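Local coordinates for acetylcholine-binding protein (Bulinus truncatus, PDB 2BJ0) that probably binds acetylcholine and related nicotinic ligands as a soluble, glycosylated pentamer that resembles the extracellular ligand-binding domain of nicotinic acetylcholine receptors, at residues 6-10 against 60-64; 11-17 against 78-82; 71-77 against 100-106. All coordinates share one frame. Residues are numbered along the deposited sequence.

Contact 1 of 3, residues 6-10 against 60-64; sequences LLNQI and YYSSL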
ATOM      1  N   LEU A   6     -29.046 -13.071   2.212  1.00 28.86           N
ATOM      2  CA  LEU A   6     -28.622 -13.110   3.605  1.00 28.81           C
ATOM      3  C   LEU A   6     -27.241 -12.431   3.743  1.00 29.83           C
ATOM      4  O   LEU A   6     -26.981 -11.708   4.695  1.00 30.25           O
ATOM      5  CB  LEU A   6     -28.568 -14.549   4.119  1.00 28.66           C
ATOM      6  CG  LEU A   6     -28.165 -14.712   5.589  1.00 27.50           C
ATOM      7  CD1 LEU A   6     -29.021 -13.913   6.525  1.00 26.43           C
ATOM      8  CD2 LEU A   6     -28.264 -16.173   5.930  1.00 27.58           C
ATOM      9  N   LEU A   7     -26.376 -12.657   2.766  1.00 30.69           N
ATOM     10  CA  LEU A   7     -25.053 -12.060   2.771  1.00 32.90           C
ATOM     11  C   LEU A   7     -25.166 -10.544   2.842  1.00 33.85           C
ATOM     12  O   LEU A   7     -24.354  -9.875   3.477  1.00 35.79           O
ATOM     13  CB  LEU A   7     -24.264 -12.527   1.546  1.00 32.44           C
ATOM     14  CG  LEU A   7     -22.754 -12.553   1.641  1.00 33.73           C
ATOM     15  CD1 LEU A   7     -22.280 -13.200   2.963  1.00 34.02           C
ATOM     16  CD2 LEU A   7     -22.239 -13.303   0.442  1.00 34.15           C
ATOM     17  N   ASN A   8     -26.211  -9.993   2.247  1.00 34.61           N
ATOM     18  CA  ASN A   8     -26.447  -8.566   2.358  1.00 35.31           C
ATOM     19  C   ASN A   8     -26.762  -8.089   3.777  1.00 34.26           C
ATOM     20  O   ASN A   8     -26.374  -6.986   4.147  1.00 35.38           O
ATOM     21  CB  ASN A   8     -27.555  -8.141   1.387  1.00 37.02           C
ATOM     22  CG  ASN A   8     -27.209  -8.451  -0.066  1.00 39.62           C
ATOM     23  OD1 ASN A   8     -26.051  -8.785  -0.407  1.00 43.22           O
ATOM     24  ND2 ASN A   8     -28.215  -8.340  -0.935  1.00 43.12           N
ATOM     25  N   GLN A   9     -27.481  -8.888   4.568  1.00 31.87           N
ATOM     26  CA  GLN A   9     -27.619  -8.586   6.007  1.00 29.91           C
ATOM     27  C   GLN A   9     -26.248  -8.722   6.714  1.00 27.78           C
ATOM     28  O   GLN A   9     -25.843  -7.838   7.455  1.00 28.99           O
ATOM     29  CB  GLN A   9     -28.667  -9.501   6.696  1.00 29.59           C
ATOM     30  CG  GLN A   9     -28.745  -9.269   8.213  1.00 30.73           C
ATOM     31  CD  GLN A   9     -29.525 -10.323   8.982  1.00 31.57           C
ATOM     32  OE1 GLN A   9     -29.938 -11.329   8.410  1.00 33.14           O
ATOM     33  NE2 GLN A   9     -29.729 -10.087  10.286  1.00 30.57           N
ATOM     34  N   ILE A  10     -25.553  -9.826   6.462  1.00 26.40           N
ATOM     35  CA  ILE A  10     -24.253 -10.149   7.068  1.00 24.43           C
ATOM     36  C   ILE A  10     -23.223  -9.053   6.780  1.00 25.13           C
ATOM     37  O   ILE A  10     -22.582  -8.536   7.680  1.00 24.44           O
ATOM     38  CB  ILE A  10     -23.767 -11.528   6.562  1.00 23.96           C
ATOM     39  CG1 ILE A  10     -24.635 -12.660   7.134  1.00 24.58           C
ATOM     40  CG2 ILE A  10     -22.274 -11.762   6.901  1.00 22.34           C
ATOM     41  CD1 ILE A  10     -24.302 -14.038   6.604  1.00 24.22           C
ATOM     42  N   TYR A  60     -27.180 -17.201  13.134  1.00 32.02           N
ATOM     43  CA  TYR A  60     -27.940 -16.735  11.968  1.00 31.43           C
ATOM     44  C   TYR A  60     -27.250 -16.973  10.588  1.00 30.96           C
ATOM     45  O   TYR A  60     -27.940 -17.025   9.572  1.00 31.64           O
ATOM     46  CB  TYR A  60     -28.484 -15.307  12.179  1.00 31.57           C
ATOM     47  CG  TYR A  60     -27.653 -14.117  11.688  1.00 30.25           C
ATOM     48  CD1 TYR A  60     -27.694 -13.717  10.356  1.00 30.83           C
ATOM     49  CD2 TYR A  60     -26.911 -13.359  12.577  1.00 31.01           C
ATOM     50  CE1 TYR A  60     -26.969 -12.599   9.910  1.00 29.36           C
ATOM     51  CE2 TYR A  60     -26.182 -12.239  12.156  1.00 29.36           C
ATOM     52  CZ  TYR A  60     -26.221 -11.867  10.818  1.00 30.85           C
ATOM     53  OH  TYR A  60     -25.503 -10.766  10.407  1.00 32.11           O
ATOM     54  N   TYR A  61     -25.920 -17.161  10.582  1.00 29.89           N
ATOM     55  CA  TYR A  61     -25.139 -17.476   9.374  1.00 29.33           C
ATOM     56  C   TYR A  61     -25.483 -18.837   8.785  1.00 30.87           C
ATOM     57  O   TYR A  61     -25.238 -19.077   7.599  1.00 30.54           O
ATOM     58  CB  TYR A  61     -23.602 -17.441   9.613  1.00 27.97           C
ATOM     59  CG  TYR A  61     -22.936 -16.095   9.894  1.00 25.09           C
ATOM     60  CD1 TYR A  61     -23.676 -14.929  10.128  1.00 23.84           C
ATOM     61  CD2 TYR A  61     -21.537 -16.011   9.977  1.00 24.80           C
ATOM     62  CE1 TYR A  61     -23.039 -13.705  10.440  1.00 25.26           C
ATOM     63  CE2 TYR A  61     -20.898 -14.802  10.273  1.00 23.94           C
ATOM     64  CZ  TYR A  61     -21.641 -13.666  10.506  1.00 25.38           C
ATOM     65  OH  TYR A  61     -20.980 -12.488  10.802  1.00 26.85           O
ATOM     66  N   SER A  62     -26.038 -19.737   9.593  1.00 32.00           N
ATOM     67  CA  SER A  62     -26.294 -21.111   9.108  1.00 33.36           C
ATOM     68  C   SER A  62     -27.252 -21.163   7.907  1.00 33.80           C
ATOM     69  O   SER A  62     -27.231 -22.113   7.140  1.00 34.76           O
ATOM     70  CB  SER A  62     -26.859 -21.993  10.225  1.00 33.02           C
ATOM     71  OG  SER A  62     -28.164 -21.560  10.584  1.00 34.33           O
ATOM     72  N   SER A  63     -28.088 -20.144   7.751  1.00 34.24           N
ATOM     73  CA  SER A  63     -29.032 -20.096   6.650  1.00 34.77           C
ATOM     74  C   SER A  63     -28.369 -19.740   5.326  1.00 35.45           C
ATOM     75  O   SER A  63     -29.024 -19.651   4.294  1.00 34.02           O
ATOM     76  CB  SER A  63     -30.118 -19.085   6.958  1.00 34.86           C
ATOM     77  OG  SER A  63     -31.002 -19.650   7.894  1.00 36.34           O
ATOM     78  N   LEU A  64     -27.066 -19.507   5.366  1.00 36.32           N
ATOM     79  CA  LEU A  64     -26.338 -19.150   4.171  1.00 38.13           C
ATOM     80  C   LEU A  64     -26.248 -20.375   3.282  1.00 39.27           C
ATOM     81  O   LEU A  64     -26.236 -20.259   2.062  1.00 39.34           O
ATOM     82  CB  LEU A  64     -24.942 -18.642   4.550  1.00 38.04           C
ATOM     83  CG  LEU A  64     -24.127 -17.754   3.607  1.00 38.98           C
ATOM     84  CD1 LEU A  64     -24.835 -16.436   3.198  1.00 37.00           C
ATOM     85  CD2 LEU A  64     -22.791 -17.456   4.283  1.00 38.20           C
TER
HETATM   86  O   HOH W   1     -21.261  -9.570   9.881  1.00 28.63           O
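Ile10 tucks its side chain in among Tyr60, Tyr61 and Leu64: its CG1 is 3.6 Å from CE1 of Tyr60, its CD1 is 3.7 Å from CD1 of Tyr61, and the same Ile10 CD1 sits 4.2 Å from CD1 of Leu64. One turn back along the helix, Leu6 meets Tyr60, Ser63 and Leu64. Its CD2 packs 3.6 Å from Ser63 CB and 3.6 Å from Leu64 N, while its CD1 lies 4.1 Å from CD1 of Tyr60, at the edge of that ring. Leu64 CD1 also lies 4.1 Å from Leu7 CD1 and 4.3 Å from Leu6 CB, so Leu64 is shared by Leu6, Leu7 and Ile10. Towards the solvent, Gln9 NE2 lies over one face of the Tyr60 ring, with Gln9 CD 3.5 Å from Tyr60 CE1; Gln9 NE2 is itself hydrogen-bonded to Glu13. No direct hydrogen bond joins the two segments. A water does so instead, donating to Ile10 O at 2.8 Å and lying 3.1 Å from Tyr61 OH, with which it also hydrogen-bonds. Within 60-64, Leu64 N bonds to Tyr61 O at 2.9 Å, closing a turn, and Met80 touches both Ile10 and Tyr61 to continue the apolar cluster. Leu7 meanwhile packs on Asp15 of a neighbouring subunit. Here, then, is the N-terminal helix of a nicotinic-receptor-type ligand-binding domain, resting through its i and i+4 side chains on the loop between strands 45-57 and 72-76, at one end of the beta sandwich.

Contact 2 of 3, residues 11-17 against 78-82; sequences TGESDVI and SKMWT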
ATOM      1  N   THR A  11     -23.077  -8.673   5.512  1.00 24.64           N
ATOM      2  CA  THR A  11     -22.190  -7.569   5.199  1.00 24.22           C
ATOM      3  C   THR A  11     -22.703  -6.242   5.773  1.00 25.41           C
ATOM      4  O   THR A  11     -21.943  -5.416   6.305  1.00 25.29           O
ATOM      5  CB  THR A  11     -22.049  -7.515   3.691  1.00 25.08           C
ATOM      6  OG1 THR A  11     -21.592  -8.804   3.255  1.00 23.33           O
ATOM      7  CG2 THR A  11     -20.928  -6.526   3.297  1.00 24.56           C
ATOM      8  N   GLY A  12     -24.011  -6.036   5.703  1.00 25.76           N
ATOM      9  CA  GLY A  12     -24.603  -4.838   6.272  1.00 25.90           C
ATOM     10  C   GLY A  12     -24.334  -4.637   7.737  1.00 26.21           C
ATOM     11  O   GLY A  12     -24.260  -3.496   8.186  1.00 26.16           O
ATOM     12  N   GLU A  13     -24.235  -5.747   8.482  1.00 26.11           N
ATOM     13  CA  GLU A  13     -23.979  -5.735   9.915  1.00 27.13           C
ATOM     14  C   GLU A  13     -22.490  -5.867  10.233  1.00 27.24           C
ATOM     15  O   GLU A  13     -22.112  -5.935  11.398  1.00 26.63           O
ATOM     16  CB  GLU A  13     -24.758  -6.893  10.595  1.00 26.19           C
ATOM     17  CG  GLU A  13     -26.254  -6.641  10.559  1.00 27.53           C
ATOM     18  CD  GLU A  13     -27.106  -7.629  11.347  1.00 30.23           C
ATOM     19  OE1 GLU A  13     -26.529  -8.586  11.956  1.00 32.10           O
ATOM     20  OE2 GLU A  13     -28.361  -7.414  11.355  1.00 32.45           O
ATOM     21  N   SER A  14     -21.639  -5.877   9.208  1.00 27.28           N
ATOM     22  CA  SER A  14     -20.232  -6.224   9.438  1.00 27.37           C
ATOM     23  C   SER A  14     -19.411  -5.200  10.261  1.00 27.81           C
ATOM     24  O   SER A  14     -18.315  -5.509  10.698  1.00 28.79           O
ATOM     25  CB  SER A  14     -19.550  -6.513   8.113  1.00 27.19           C
ATOM     26  OG  SER A  14     -19.467  -5.303   7.403  1.00 28.42           O
ATOM     27  N   ASP A  15     -19.916  -3.993  10.482  1.00 27.93           N
ATOM     28  CA  ASP A  15     -19.221  -3.046  11.346  1.00 28.76           C
ATOM     29  C   ASP A  15     -19.240  -3.471  12.815  1.00 28.74           C
ATOM     30  O   ASP A  15     -18.398  -3.011  13.564  1.00 29.48           O
ATOM     31  CB  ASP A  15     -19.821  -1.630  11.264  1.00 29.22           C
ATOM     32  CG  ASP A  15     -19.723  -1.009   9.867  1.00 32.48           C
ATOM     33  OD1 ASP A  15     -18.737  -1.260   9.144  1.00 37.00           O
ATOM     34  OD2 ASP A  15     -20.615  -0.264   9.406  1.00 37.90           O
ATOM     35  N   VAL A  16     -20.155  -4.356  13.217  1.00 27.92           N
ATOM     36  CA  VAL A  16     -20.409  -4.573  14.651  1.00 28.68           C
ATOM     37  C   VAL A  16     -20.269  -6.052  15.051  1.00 28.28           C
ATOM     38  O   VAL A  16     -20.688  -6.938  14.321  1.00 28.93           O
ATOM     39  CB  VAL A  16     -21.808  -3.998  15.044  1.00 28.70           C
ATOM     40  CG1 VAL A  16     -22.239  -4.401  16.462  1.00 29.65           C
ATOM     41  CG2 VAL A  16     -21.807  -2.478  14.935  1.00 29.75           C
ATOM     42  N   ILE A  17     -19.669  -6.319  16.199  1.00 27.96           N
ATOM     43  CA  ILE A  17     -19.499  -7.690  16.636  1.00 28.89           C
ATOM     44  C   ILE A  17     -20.893  -8.322  16.671  1.00 29.36           C
ATOM     45  O   ILE A  17     -21.835  -7.687  17.126  1.00 29.62           O
ATOM     46  CB  ILE A  17     -18.787  -7.712  18.004  1.00 28.87           C
ATOM     47  CG1 ILE A  17     -18.353  -9.112  18.385  1.00 29.24           C
ATOM     48  CG2 ILE A  17     -19.629  -7.009  19.095  1.00 28.25           C
ATOM     49  CD1 ILE A  17     -17.583  -9.135  19.691  1.00 31.86           C
ATOM     50  N   SER A  78     -13.785  -9.174   3.897  1.00 26.70           N
ATOM     51  CA  SER A  78     -14.548  -7.932   3.858  1.00 27.68           C
ATOM     52  C   SER A  78     -16.070  -8.144   3.918  1.00 28.41           C
ATOM     53  O   SER A  78     -16.808  -7.184   4.099  1.00 29.29           O
ATOM     54  CB  SER A  78     -14.222  -7.177   2.570  1.00 28.54           C
ATOM     55  OG  SER A  78     -14.633  -7.966   1.471  1.00 29.79           O
ATOM     56  N   LYS A  79     -16.543  -9.380   3.754  1.00 28.11           N
ATOM     57  CA  LYS A  79     -17.988  -9.664   3.710  1.00 28.72           C
ATOM     58  C   LYS A  79     -18.649  -9.836   5.088  1.00 28.80           C
ATOM     59  O   LYS A  79     -19.863  -9.877   5.177  1.00 29.34           O
ATOM     60  CB  LYS A  79     -18.274 -10.896   2.846  1.00 28.90           C
ATOM     61  CG  LYS A  79     -17.936 -10.639   1.363  1.00 32.18           C
ATOM     62  CD  LYS A  79     -18.709  -9.454   0.850  1.00 37.36           C
ATOM     63  CE  LYS A  79     -17.950  -8.750  -0.277  1.00 42.84           C
ATOM     64  NZ  LYS A  79     -18.673  -7.516  -0.677  1.00 45.46           N
ATOM     65  N   MET A  80     -17.863  -9.932   6.145  1.00 27.71           N
ATOM     66  CA  MET A  80     -18.457 -10.079   7.482  1.00 28.68           C
ATOM     67  C   MET A  80     -17.574  -9.486   8.559  1.00 27.36           C
ATOM     68  O   MET A  80     -16.423  -9.156   8.297  1.00 28.37           O
ATOM     69  CB  MET A  80     -18.708 -11.552   7.763  1.00 27.44           C
ATOM     70  CG  MET A  80     -17.445 -12.350   7.800  1.00 29.77           C
ATOM     71  SD  MET A  80     -17.727 -13.991   8.507  1.00 33.86           S
ATOM     72  CE  MET A  80     -18.518 -14.714   7.071  1.00 32.85           C
ATOM     73  N   TRP A  81     -18.116  -9.305   9.759  1.00 26.11           N
ATOM     74  CA  TRP A  81     -17.298  -8.914  10.880  1.00 25.57           C
ATOM     75  C   TRP A  81     -16.282 -10.019  11.125  1.00 25.12           C
ATOM     76  O   TRP A  81     -16.633 -11.207  11.064  1.00 24.59           O
ATOM     77  CB  TRP A  81     -18.178  -8.751  12.110  1.00 25.22           C
ATOM     78  CG  TRP A  81     -17.419  -8.381  13.336  1.00 23.92           C
ATOM     79  CD1 TRP A  81     -17.155  -7.130  13.771  1.00 23.93           C
ATOM     80  CD2 TRP A  81     -16.831  -9.276  14.290  1.00 23.96           C
ATOM     81  NE1 TRP A  81     -16.437  -7.180  14.940  1.00 24.99           N
ATOM     82  CE2 TRP A  81     -16.213  -8.491  15.270  1.00 24.67           C
ATOM     83  CE3 TRP A  81     -16.739 -10.682  14.395  1.00 26.52           C
ATOM     84  CZ2 TRP A  81     -15.537  -9.047  16.373  1.00 24.45           C
ATOM     85  CZ3 TRP A  81     -16.075 -11.242  15.495  1.00 23.53           C
ATOM     86  CH2 TRP A  81     -15.484 -10.424  16.461  1.00 24.04           C
ATOM     87  N   THR A  82     -15.039  -9.621  11.417  1.00 24.60           N
ATOM     88  CA  THR A  82     -13.979 -10.541  11.860  1.00 24.12           C
ATOM     89  C   THR A  82     -13.286  -9.906  13.056  1.00 24.29           C
ATOM     90  O   THR A  82     -13.320  -8.677  13.236  1.00 23.88           O
ATOM     91  CB  THR A  82     -12.933 -10.852  10.739  1.00 24.51           C
ATOM     92  OG1 THR A  82     -12.404  -9.622  10.228  1.00 22.43           O
ATOM     93  CG2 THR A  82     -13.600 -11.528   9.520  1.00 23.68           C
TER
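The last turn of the helix and the loop after it run beside 78-82, close enough to bring Thr11 CA within 4.9 Å of Lys79 CA and Ser14 CA within 4.2 Å of Trp81 CA. The chain leaves the helix with Ser14 N bonded to Thr11 O at 3.0 Å, and Glu13 to Val16 form a type I beta turn. Ser14 OG also donates to Thr11 O, at 2.7 Å. Across the gap, Thr11 OG1 lies 2.8 Å from Lys79 O, but Leu7 O competes for its single proton. This is where the loop leaving the N-terminal helix of the ligand-binding domain packs against the beta sandwich, and Trp81 fills the junction. Ile17 CA sits 3.6 Å from the centroid of its five-membered ring in a CH-pi contact, with Ile17 CG1 3.5 Å from Trp81 CZ2 over the same indole. Trp56 meets Trp81 edge-to-face. The turn also faces a neighbouring subunit, whose Arg101 hydrogen-bonds to Asp15 O.

Contact 3 of 3, residues 71-77 against 100-106; sequences DQVSLPV and DRVVVSK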
ATOM      1  N   ASP A  71     -20.987 -27.834   1.655  1.00 45.28           N
ATOM      2  CA  ASP A  71     -20.960 -28.117   3.106  1.00 44.34           C
ATOM      3  C   ASP A  71     -20.367 -26.949   3.888  1.00 41.96           C
ATOM      4  O   ASP A  71     -20.585 -26.812   5.099  1.00 41.73           O
ATOM      5  CB  ASP A  71     -20.157 -29.395   3.415  1.00 45.02           C
ATOM      6  CG  ASP A  71     -20.481 -30.537   2.453  1.00 49.11           C
ATOM      7  OD1 ASP A  71     -21.698 -30.798   2.226  1.00 52.35           O
ATOM      8  OD2 ASP A  71     -19.587 -31.210   1.862  1.00 52.58           O
ATOM      9  N   GLN A  72     -19.582 -26.142   3.186  1.00 38.62           N
ATOM     10  CA  GLN A  72     -19.040 -24.908   3.719  1.00 36.22           C
ATOM     11  C   GLN A  72     -18.715 -23.960   2.564  1.00 33.73           C
ATOM     12  O   GLN A  72     -18.719 -24.371   1.401  1.00 31.89           O
ATOM     13  CB  GLN A  72     -17.803 -25.177   4.551  1.00 36.77           C
ATOM     14  CG  GLN A  72     -16.771 -26.014   3.851  1.00 40.10           C
ATOM     15  CD  GLN A  72     -15.676 -26.415   4.790  1.00 45.94           C
ATOM     16  OE1 GLN A  72     -15.943 -26.775   5.954  1.00 47.43           O
ATOM     17  NE2 GLN A  72     -14.434 -26.351   4.314  1.00 46.30           N
ATOM     18  N   VAL A  73     -18.494 -22.691   2.899  1.00 31.08           N
ATOM     19  CA  VAL A  73     -18.218 -21.683   1.892  1.00 29.30           C
ATOM     20  C   VAL A  73     -17.117 -20.776   2.413  1.00 29.01           C
ATOM     21  O   VAL A  73     -17.109 -20.379   3.592  1.00 27.82           O
ATOM     22  CB  VAL A  73     -19.518 -20.902   1.430  1.00 28.21           C
ATOM     23  CG1 VAL A  73     -20.056 -20.029   2.492  1.00 26.40           C
ATOM     24  CG2 VAL A  73     -19.259 -20.074   0.145  1.00 27.17           C
ATOM     25  N   SER A  74     -16.178 -20.496   1.525  1.00 27.79           N
ATOM     26  CA  SER A  74     -15.129 -19.534   1.753  1.00 27.96           C
ATOM     27  C   SER A  74     -15.557 -18.165   1.178  1.00 27.43           C
ATOM     28  O   SER A  74     -16.032 -18.077   0.038  1.00 26.39           O
ATOM     29  CB  SER A  74     -13.855 -20.044   1.073  1.00 28.39           C
ATOM     30  OG  SER A  74     -12.837 -19.054   0.986  1.00 30.19           O
ATOM     31  N   LEU A  75     -15.404 -17.116   1.978  1.00 26.94           N
ATOM     32  CA  LEU A  75     -15.773 -15.762   1.595  1.00 27.05           C
ATOM     33  C   LEU A  75     -14.658 -14.791   1.937  1.00 26.79           C
ATOM     34  O   LEU A  75     -13.882 -15.028   2.878  1.00 27.33           O
ATOM     35  CB  LEU A  75     -17.062 -15.341   2.289  1.00 27.37           C
ATOM     36  CG  LEU A  75     -18.290 -16.236   2.046  1.00 28.68           C
ATOM     37  CD1 LEU A  75     -19.257 -16.150   3.242  1.00 28.45           C
ATOM     38  CD2 LEU A  75     -18.945 -15.838   0.733  1.00 28.14           C
ATOM     39  N   PRO A  76     -14.577 -13.690   1.192  1.00 26.53           N
ATOM     40  CA  PRO A  76     -13.635 -12.653   1.514  1.00 26.10           C
ATOM     41  C   PRO A  76     -13.986 -12.116   2.884  1.00 25.01           C
ATOM     42  O   PRO A  76     -15.163 -11.971   3.224  1.00 24.61           O
ATOM     43  CB  PRO A  76     -13.905 -11.553   0.442  1.00 25.82           C
ATOM     44  CG  PRO A  76     -14.587 -12.275  -0.683  1.00 26.02           C
ATOM     45  CD  PRO A  76     -15.413 -13.336   0.027  1.00 26.91           C
ATOM     46  N   VAL A  77     -12.947 -11.861   3.647  1.00 24.62           N
ATOM     47  CA  VAL A  77     -12.986 -11.237   4.931  1.00 25.41           C
ATOM     48  C   VAL A  77     -13.788  -9.955   4.978  1.00 25.90           C
ATOM     49  O   VAL A  77     -14.418  -9.669   5.991  1.00 25.42           O
ATOM     50  CB  VAL A  77     -11.527 -11.032   5.403  1.00 25.05           C
ATOM     51  CG1 VAL A  77     -11.318  -9.758   6.141  1.00 28.46           C
ATOM     52  CG2 VAL A  77     -11.079 -12.230   6.219  1.00 26.92           C
ATOM     53  N   ASP A 100      -6.907 -13.553   2.118  1.00 30.12           N
ATOM     54  CA  ASP A 100      -7.713 -13.052   3.238  1.00 29.91           C
ATOM     55  C   ASP A 100      -9.176 -13.465   3.118  1.00 28.71           C
ATOM     56  O   ASP A 100     -10.023 -12.687   2.674  1.00 27.72           O
ATOM     57  CB  ASP A 100      -7.577 -11.533   3.346  1.00 30.80           C
ATOM     58  CG  ASP A 100      -7.603 -11.045   4.775  1.00 33.57           C
ATOM     59  OD1 ASP A 100      -7.556 -11.885   5.710  1.00 36.55           O
ATOM     60  OD2 ASP A 100      -7.666  -9.829   5.057  1.00 35.44           O
ATOM     61  N   ARG A 101      -9.462 -14.699   3.536  1.00 26.98           N
ATOM     62  CA  ARG A 101     -10.761 -15.289   3.389  1.00 26.04           C
ATOM     63  C   ARG A 101     -11.116 -16.086   4.641  1.00 26.03           C
ATOM     64  O   ARG A 101     -10.233 -16.589   5.304  1.00 24.07           O
ATOM     65  CB  ARG A 101     -10.756 -16.257   2.236  1.00 25.98           C
ATOM     66  CG  ARG A 101     -10.682 -15.639   0.878  1.00 26.21           C
ATOM     67  CD  ARG A 101     -11.074 -16.620  -0.192  1.00 30.57           C
ATOM     68  NE  ARG A 101     -11.737 -15.920  -1.279  1.00 37.36           N
ATOM     69  CZ  ARG A 101     -12.974 -16.116  -1.692  1.00 36.08           C
ATOM     70  NH1 ARG A 101     -13.761 -17.016  -1.150  1.00 37.19           N
ATOM     71  NH2 ARG A 101     -13.420 -15.401  -2.699  1.00 40.63           N
ATOM     72  N   VAL A 102     -12.406 -16.177   4.944  1.00 25.53           N
ATOM     73  CA  VAL A 102     -12.902 -17.039   6.044  1.00 26.33           C
ATOM     74  C   VAL A 102     -13.681 -18.189   5.419  1.00 27.54           C
ATOM     75  O   VAL A 102     -14.038 -18.135   4.209  1.00 27.22           O
ATOM     76  CB  VAL A 102     -13.806 -16.265   7.046  1.00 25.94           C
ATOM     77  CG1 VAL A 102     -13.065 -15.060   7.645  1.00 25.39           C
ATOM     78  CG2 VAL A 102     -15.095 -15.807   6.394  1.00 25.55           C
ATOM     79  N   VAL A 103     -13.943 -19.223   6.217  1.00 27.49           N
ATOM     80  CA  VAL A 103     -14.767 -20.352   5.808  1.00 27.74           C
ATOM     81  C   VAL A 103     -15.885 -20.538   6.804  1.00 28.88           C
ATOM     82  O   VAL A 103     -15.641 -20.683   8.002  1.00 27.31           O
ATOM     83  CB  VAL A 103     -13.979 -21.657   5.728  1.00 28.49           C
ATOM     84  CG1 VAL A 103     -14.932 -22.827   5.422  1.00 27.31           C
ATOM     85  CG2 VAL A 103     -12.839 -21.558   4.685  1.00 28.55           C
ATOM     86  N   VAL A 104     -17.106 -20.508   6.278  1.00 29.23           N
ATOM     87  CA  VAL A 104     -18.335 -20.587   7.042  1.00 30.49           C
ATOM     88  C   VAL A 104     -18.903 -21.995   6.854  1.00 30.82           C
ATOM     89  O   VAL A 104     -19.029 -22.465   5.726  1.00 29.75           O
ATOM     90  CB  VAL A 104     -19.368 -19.554   6.526  1.00 30.21           C
ATOM     91  CG1 VAL A 104     -20.589 -19.549   7.372  1.00 29.66           C
ATOM     92  CG2 VAL A 104     -18.760 -18.171   6.470  1.00 29.94           C
ATOM     93  N   SER A 105     -19.208 -22.651   7.973  1.00 31.86           N
ATOM     94  CA  SER A 105     -19.780 -23.998   7.998  1.00 32.67           C
ATOM     95  C   SER A 105     -21.288 -23.945   8.022  1.00 33.40           C
ATOM     96  O   SER A 105     -21.857 -22.896   8.313  1.00 33.10           O
ATOM     97  CB  SER A 105     -19.305 -24.729   9.245  1.00 32.35           C
ATOM     98  OG  SER A 105     -17.900 -24.896   9.195  1.00 32.73           O
ATOM     99  N   LYS A 106     -21.932 -25.096   7.780  1.00 35.36           N
ATOM    100  CA  LYS A 106     -23.409 -25.202   7.754  1.00 36.83           C
ATOM    101  C   LYS A 106     -24.086 -24.777   9.043  1.00 36.85           C
ATOM    102  O   LYS A 106     -25.223 -24.336   9.021  1.00 37.07           O
ATOM    103  CB  LYS A 106     -23.877 -26.627   7.404  1.00 37.93           C
ATOM    104  CG  LYS A 106     -23.754 -26.981   5.912  1.00 40.22           C
ATOM    105  CD  LYS A 106     -25.045 -27.574   5.299  1.00 43.43           C
ATOM    106  CE  LYS A 106     -24.836 -27.776   3.776  1.00 44.55           C
ATOM    107  NZ  LYS A 106     -26.043 -27.502   2.922  1.00 48.22           N
TER
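Four backbone hydrogen bonds hold the middle of this antiparallel pair, in two reciprocal sets. Val73 N gives to Val104 O at 2.9 Å and Val104 N to Val73 O at 2.7 Å; Leu75 N gives to Val102 O at 2.8 Å and Val102 N to Leu75 O at 2.8 Å. Beyond them Val77 N donates to Asp100 O at 3.2 Å, nearly straight, whereas at the other end the bond from Lys106 N to Asp71 O is long, 3.5 Å, and weak. At the non-hydrogen-bonded pair Ser74-Val103, Ser74 CA approaches Val102 O at 3.0 Å. Strand 101-105 pairs in turn with strand 109-121, so 72-76 extends one sheet of the immunoglobulin-like sandwich, at a subunit interface of the pentamer. The polar groups reflect that. Arg101 NH1 donates to Ser74 OG at 3.1 Å, its guanidinium lying with one face over Pro76 CG, and Arg101 NH2 bonds to Asp15 O of a neighbouring subunit. Ser74 OG also pairs with Thr143 of that subunit, and the backbone Gln72 O accepts from Gln148 NE2 of the same neighbouring subunit. Within the chain, Asp100 OD1 is satisfied by Tyr112 OH, and Lys106 NZ by Ser68 O and Leu65 O. On the sheet face carrying Val73, Leu75, Val102 and Val104, contacts are apolar: Leu75 CD1 meets Val104 CG2 at 3.8 Å.

How the contacts relate
From the N terminus, helix 4-12 supplies the first segment of contact 1 and opens contact 2. Strands 25-40 and 45-57 follow before 60-64 returns to the helix and closes contact 1. The chain next lays down 71-77, the first half of contact 3, and at 78-82 comes back to close contact 2; at 100-106 it closes contact 3. Contact 2 therefore crosses both others, while contacts 1 and 3 stand in series. They meet through side chains: Met80 of contact 2 touches Ile10 and Tyr61 as well as Val102 and Val104, and Leu64 of contact 1 packs on Leu75 of contact 3. Helix, loops and sheet edge thus share one apolar cluster.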